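PDB 2A28: protein BZZ1 from Saccharomyces cerevisiae, which plays a role in endocytosis and vacuolar trafficking and, with type I myosins, restores actin polarity after salt stress; this chain is its second SH3 domain. Local coordinates for residues D23-T37 / E40-C53. Residues are numbered along the deposited sequence; the frame is centred on the assembly and turned at random.
Sequences DIITVIRGDDGSGWT and ECDGLKGLFPTSYC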
loop_
_atom_site.group_PDB
_atom_site.type_symbol
_atom_site.label_atom_id
_atom_site.label_comp_id
_atom_site.label_asym_id
_atom_site.label_seq_id
_atom_site.Cartn_x
_atom_site.Cartn_y
_atom_site.Cartn_z
ATOM N N ASP A 23 7.985 -0.905 -5.226
ATOM C CA ASP A 23 7.209 0.320 -5.111
ATOM C C ASP A 23 7.520 1.069 -3.827
ATOM O O ASP A 23 7.542 0.428 -2.756
ATOM C CB ASP A 23 5.703 0.074 -5.202
ATOM C CG ASP A 23 5.104 -0.370 -6.492
ATOM O OD1 ASP A 23 5.784 -0.272 -7.542
ATOM O OD2 ASP A 23 3.905 -0.728 -6.505
ATOM N N ILE A 24 7.730 2.354 -3.906
ATOM C CA ILE A 24 7.920 3.214 -2.731
ATOM C C ILE A 24 6.605 3.975 -2.551
ATOM O O ILE A 24 6.246 4.817 -3.399
ATOM C CB ILE A 24 9.101 4.167 -2.845
ATOM C CG1 ILE A 24 10.418 3.436 -3.114
ATOM C CG2 ILE A 24 9.208 5.065 -1.607
ATOM C CD1 ILE A 24 10.690 2.359 -2.051
ATOM N N ILE A 25 5.940 3.670 -1.486
ATOM C CA ILE A 25 4.598 4.123 -1.207
ATOM C C ILE A 25 4.566 5.140 -0.062
ATOM O O ILE A 25 4.979 4.829 1.049
ATOM C CB ILE A 25 3.636 2.946 -0.898
ATOM C CG1 ILE A 25 3.746 1.824 -1.929
ATOM C CG2 ILE A 25 2.228 3.462 -0.795
ATOM C CD1 ILE A 25 3.263 0.491 -1.377
ATOM N N THR A 26 4.108 6.355 -0.306
ATOM C CA THR A 26 4.008 7.376 0.737
ATOM C C THR A 26 2.790 7.078 1.591
ATOM O O THR A 26 1.668 6.863 1.068
ATOM C CB THR A 26 3.873 8.758 0.086
ATOM O OG1 THR A 26 5.097 8.945 -0.675
ATOM C CG2 THR A 26 3.770 9.823 1.159
ATOM N N VAL A 27 2.982 7.011 2.911
ATOM C CA VAL A 27 1.904 6.683 3.825
ATOM C C VAL A 27 1.067 7.914 4.099
ATOM O O VAL A 27 1.605 8.937 4.485
ATOM C CB VAL A 27 2.453 6.172 5.141
ATOM C CG1 VAL A 27 1.369 6.004 6.189
ATOM C CG2 VAL A 27 3.165 4.834 4.855
ATOM N N ILE A 28 -0.247 7.763 3.909
ATOM C CA ILE A 28 -1.211 8.802 4.253
ATOM C C ILE A 28 -1.893 8.473 5.558
ATOM O O ILE A 28 -1.997 9.379 6.421
ATOM C CB ILE A 28 -2.183 9.016 3.103
ATOM C CG1 ILE A 28 -1.463 9.486 1.799
ATOM C CG2 ILE A 28 -3.293 10.009 3.455
ATOM C CD1 ILE A 28 -2.350 9.463 0.573
ATOM N N ARG A 29 -2.317 7.246 5.791
ATOM C CA ARG A 29 -2.960 6.772 7.027
ATOM C C ARG A 29 -2.352 5.412 7.312
ATOM O O ARG A 29 -2.464 4.498 6.506
ATOM C CB ARG A 29 -4.500 6.786 6.927
ATOM C CG ARG A 29 -5.315 6.600 8.195
ATOM C CD ARG A 29 -5.533 5.164 8.621
ATOM N NE ARG A 29 -6.361 4.443 7.681
ATOM C CZ ARG A 29 -6.223 3.173 7.307
ATOM N NH1 ARG A 29 -5.242 2.377 7.748
ATOM N NH2 ARG A 29 -7.038 2.676 6.451
ATOM N N GLY A 30 -1.633 5.312 8.417
ATOM C CA GLY A 30 -0.909 4.099 8.730
ATOM C C GLY A 30 -1.864 3.037 9.165
ATOM O O GLY A 30 -3.042 3.208 9.480
ATOM N N ASP A 31 -1.301 1.834 9.293
ATOM C CA ASP A 31 -2.115 0.712 9.745
ATOM C C ASP A 31 -2.695 0.953 11.116
ATOM O O ASP A 31 -1.950 1.219 12.015
ATOM C CB ASP A 31 -1.243 -0.556 9.732
ATOM C CG ASP A 31 -2.035 -1.823 9.749
ATOM O OD1 ASP A 31 -3.126 -1.960 10.340
ATOM O OD2 ASP A 31 -1.685 -2.771 9.046
ATOM N N ASP A 32 -4.018 0.804 11.200
ATOM C CA ASP A 32 -4.661 1.015 12.477
ATOM C C ASP A 32 -5.037 -0.265 13.157
ATOM O O ASP A 32 -5.894 -0.276 14.058
ATOM C CB ASP A 32 -5.949 1.843 12.274
ATOM C CG ASP A 32 -6.768 1.325 11.089
ATOM O OD1 ASP A 32 -7.579 2.076 10.495
ATOM O OD2 ASP A 32 -6.604 0.115 10.763
ATOM N N GLY A 33 -4.437 -1.375 12.747
ATOM C CA GLY A 33 -4.708 -2.720 13.229
ATOM C C GLY A 33 -5.481 -3.583 12.241
ATOM O O GLY A 33 -5.563 -4.795 12.495
ATOM N N SER A 34 -6.017 -2.959 11.203
ATOM C CA SER A 34 -6.772 -3.681 10.204
ATOM C C SER A 34 -5.943 -4.495 9.240
ATOM O O SER A 34 -6.514 -5.388 8.584
ATOM C CB SER A 34 -7.613 -2.710 9.347
ATOM O OG SER A 34 -6.728 -1.927 8.549
ATOM N N GLY A 35 -4.656 -4.207 9.159
ATOM C CA GLY A 35 -3.808 -4.881 8.180
ATOM C C GLY A 35 -3.621 -4.075 6.912
ATOM O O GLY A 35 -2.898 -4.530 6.015
ATOM N N TRP A 36 -4.295 -2.917 6.773
ATOM C CA TRP A 36 -4.251 -2.078 5.572
ATOM C C TRP A 36 -3.652 -0.745 5.918
ATOM O O TRP A 36 -4.020 -0.109 6.909
ATOM C CB TRP A 36 -5.677 -1.919 5.021
ATOM C CG TRP A 36 -6.223 -3.248 4.611
ATOM C CD1 TRP A 36 -6.907 -4.079 5.448
ATOM C CD2 TRP A 36 -6.164 -3.893 3.340
ATOM N NE1 TRP A 36 -7.268 -5.221 4.791
ATOM C CE2 TRP A 36 -6.830 -5.137 3.484
ATOM C CE3 TRP A 36 -5.615 -3.526 2.108
ATOM C CZ2 TRP A 36 -6.941 -6.004 2.427
ATOM C CZ3 TRP A 36 -5.731 -4.396 1.055
ATOM C CH2 TRP A 36 -6.379 -5.602 1.241
ATOM N N THR A 37 -2.850 -0.241 4.992
ATOM C CA THR A 37 -2.342 1.137 5.017
ATOM C C THR A 37 -2.910 1.871 3.828
ATOM O O THR A 37 -3.130 1.264 2.762
ATOM C CB THR A 37 -0.827 1.100 4.937
ATOM O OG1 THR A 37 -0.299 0.414 6.085
ATOM C CG2 THR A 37 -0.167 2.474 4.850
ATOM N N GLU A 40 -0.008 6.366 -1.208
ATOM C CA GLU A 40 0.056 6.770 -2.611
ATOM C C GLU A 40 1.414 6.420 -3.230
ATOM O O GLU A 40 2.441 6.655 -2.595
ATOM C CB GLU A 40 -0.087 8.293 -2.544
ATOM C CG GLU A 40 0.101 9.219 -3.693
ATOM C CD GLU A 40 1.511 9.755 -3.842
ATOM O OE1 GLU A 40 2.081 9.683 -4.957
ATOM O OE2 GLU A 40 2.111 10.280 -2.861
ATOM N N CYS A 41 1.397 5.944 -4.459
ATOM C CA CYS A 41 2.634 5.623 -5.184
ATOM C C CYS A 41 2.494 6.191 -6.589
ATOM O O CYS A 41 1.683 5.712 -7.368
ATOM C CB CYS A 41 2.904 4.137 -5.205
ATOM S SG CYS A 41 4.444 3.689 -6.061
ATOM N N ASP A 42 3.238 7.271 -6.851
ATOM C CA ASP A 42 3.225 7.957 -8.140
ATOM C C ASP A 42 1.820 8.442 -8.435
ATOM O O ASP A 42 1.408 8.442 -9.574
ATOM C CB ASP A 42 3.779 6.988 -9.173
ATOM C CG ASP A 42 5.258 6.753 -9.090
ATOM O OD1 ASP A 42 5.971 7.497 -8.387
ATOM O OD2 ASP A 42 5.719 5.769 -9.722
ATOM N N GLY A 43 1.192 8.914 -7.374
ATOM C CA GLY A 43 -0.153 9.407 -7.478
ATOM C C GLY A 43 -1.245 8.365 -7.459
ATOM O O GLY A 43 -2.398 8.759 -7.338
ATOM N N LEU A 44 -0.974 7.079 -7.564
ATOM C CA LEU A 44 -1.960 6.023 -7.408
ATOM C C LEU A 44 -2.224 5.900 -5.893
ATOM O O LEU A 44 -1.258 5.591 -5.182
ATOM C CB LEU A 44 -1.364 4.728 -7.939
ATOM C CG LEU A 44 -2.255 3.497 -7.900
ATOM C CD1 LEU A 44 -3.460 3.671 -8.811
ATOM C CD2 LEU A 44 -1.484 2.225 -8.236
ATOM N N LYS A 45 -3.446 6.116 -5.410
ATOM C CA LYS A 45 -3.788 6.186 -3.980
ATOM C C LYS A 45 -4.856 5.205 -3.608
ATOM O O LYS A 45 -5.883 5.113 -4.275
ATOM C CB LYS A 45 -4.286 7.621 -3.762
ATOM C CG LYS A 45 -4.597 7.923 -2.320
ATOM C CD LYS A 45 -4.639 9.447 -2.060
ATOM C CE LYS A 45 -5.698 10.074 -2.949
ATOM N NZ LYS A 45 -5.961 11.480 -2.487
ATOM N N GLY A 46 -4.635 4.494 -2.523
ATOM C CA GLY A 46 -5.605 3.569 -1.997
ATOM C C GLY A 46 -5.023 2.717 -0.926
ATOM O O GLY A 46 -3.919 2.945 -0.373
ATOM N N LEU A 47 -5.779 1.718 -0.520
ATOM C CA LEU A 47 -5.427 0.780 0.501
ATOM C C LEU A 47 -4.600 -0.393 -0.063
ATOM O O LEU A 47 -4.885 -0.951 -1.093
ATOM C CB LEU A 47 -6.674 0.140 1.145
ATOM C CG LEU A 47 -7.641 1.105 1.820
ATOM C CD1 LEU A 47 -8.922 0.404 2.214
ATOM C CD2 LEU A 47 -6.993 1.719 3.054
ATOM N N PHE A 48 -3.608 -0.794 0.736
ATOM C CA PHE A 48 -2.795 -1.963 0.375
ATOM C C PHE A 48 -2.400 -2.680 1.661
ATOM O O PHE A 48 -2.398 -2.086 2.752
ATOM C CB PHE A 48 -1.510 -1.571 -0.401
ATOM C CG PHE A 48 -0.664 -0.583 0.334
ATOM C CD1 PHE A 48 0.413 -1.003 1.111
ATOM C CD2 PHE A 48 -0.899 0.765 0.291
ATOM C CE1 PHE A 48 1.170 -0.136 1.832
ATOM C CE2 PHE A 48 -0.160 1.658 0.983
ATOM C CZ PHE A 48 0.920 1.227 1.739
ATOM N N PRO A 49 -2.030 -3.961 1.570
ATOM C CA PRO A 49 -1.696 -4.683 2.799
ATOM C C PRO A 49 -0.344 -4.287 3.365
ATOM O O PRO A 49 0.699 -4.418 2.725
ATOM C CB PRO A 49 -1.729 -6.158 2.399
ATOM C CG PRO A 49 -2.384 -6.208 1.055
ATOM C CD PRO A 49 -2.119 -4.865 0.424
ATOM N N THR A 50 -0.332 -3.852 4.617
ATOM C CA THR A 50 0.868 -3.400 5.281
ATOM C C THR A 50 1.975 -4.432 5.270
ATOM O O THR A 50 3.151 -4.133 5.090
ATOM C CB THR A 50 0.519 -3.053 6.749
ATOM O OG1 THR A 50 -0.630 -2.215 6.689
ATOM C CG2 THR A 50 1.629 -2.386 7.507
ATOM N N SER A 51 1.611 -5.683 5.518
ATOM C CA SER A 51 2.510 -6.793 5.669
ATOM C C SER A 51 3.162 -7.227 4.355
ATOM O O SER A 51 4.075 -8.032 4.354
ATOM C CB SER A 51 1.762 -7.986 6.285
ATOM O OG SER A 51 0.757 -8.511 5.368
ATOM N N TYR A 52 2.722 -6.645 3.244
ATOM C CA TYR A 52 3.413 -6.811 1.962
ATOM C C TYR A 52 4.527 -5.799 1.757
ATOM O O TYR A 52 5.133 -5.829 0.667
ATOM C CB TYR A 52 2.400 -6.756 0.825
ATOM C CG TYR A 52 1.455 -7.908 0.656
ATOM C CD1 TYR A 52 0.828 -8.518 1.748
ATOM C CD2 TYR A 52 1.111 -8.363 -0.588
ATOM C CE1 TYR A 52 -0.068 -9.584 1.556
ATOM C CE2 TYR A 52 0.244 -9.387 -0.796
ATOM C CZ TYR A 52 -0.350 -10.009 0.302
ATOM O OH TYR A 52 -1.256 -11.031 0.124
ATOM N N CYS A 53 4.813 -4.978 2.710
ATOM C CA CYS A 53 5.786 -3.946 2.644
ATOM C C CYS A 53 6.715 -3.948 3.845
ATOM O O CYS A 53 6.390 -4.601 4.840
ATOM C CB CYS A 53 5.145 -2.550 2.579
ATOM S SG CYS A 53 3.962 -2.363 1.247
HETATM O O HOH W 1 4.614 11.068 -2.362
HETATM O O HOH W 2 -1.097 -6.528 6.229
#
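Phe48 is packed from both sides by residues of 23-37. Ile25 covers one face of its ring, Ile25 CD1 standing 4.0 Å from the Phe48 ring centroid, while Ile25 CG2 closes on Phe48 CE2 at 3.5 Å; over the other face lies Thr37, whose CB makes a second CH-pi contact. The ring reaches this slot because chi1 of 56° sets CG between the backbone N and the carbonyl carbon. Thr37 and Phe48 are also a hydrogen-bonded antiparallel pair, joined by two backbone hydrogen bonds. Next to them, Thr50 OG1 donates to Asp31 OD2 at 2.6 Å, approaching from above the carboxylate plane, and lies 2.7 Å from Thr37 OG1. Asp31 OD1 meanwhile accepts from opposite faces of its plane, the bond from Gly33 N making an Asx turn, that from Gly35 N reaching the far end of the loop. This is the n-Src loop of the SH3 barrel, tied here to the 3-10 turn at 50-52. Trp36, at the position of the conserved tryptophan of SH3 ligand grooves, lies alongside Pro49, Trp36 CZ3 meeting Pro49 CD at 3.7 Å; Tyr9 also touches Pro49, consistent with the proline-peptide-binding surface. The packing is looser at the far end of the sheet, beside the distal type I' turn, where Thr26 of strand 24-27 pairs with Glu40 of strand 36-41. In one of two modelled conformers of Glu40, a water bridges its OE2 to Thr26 OG1.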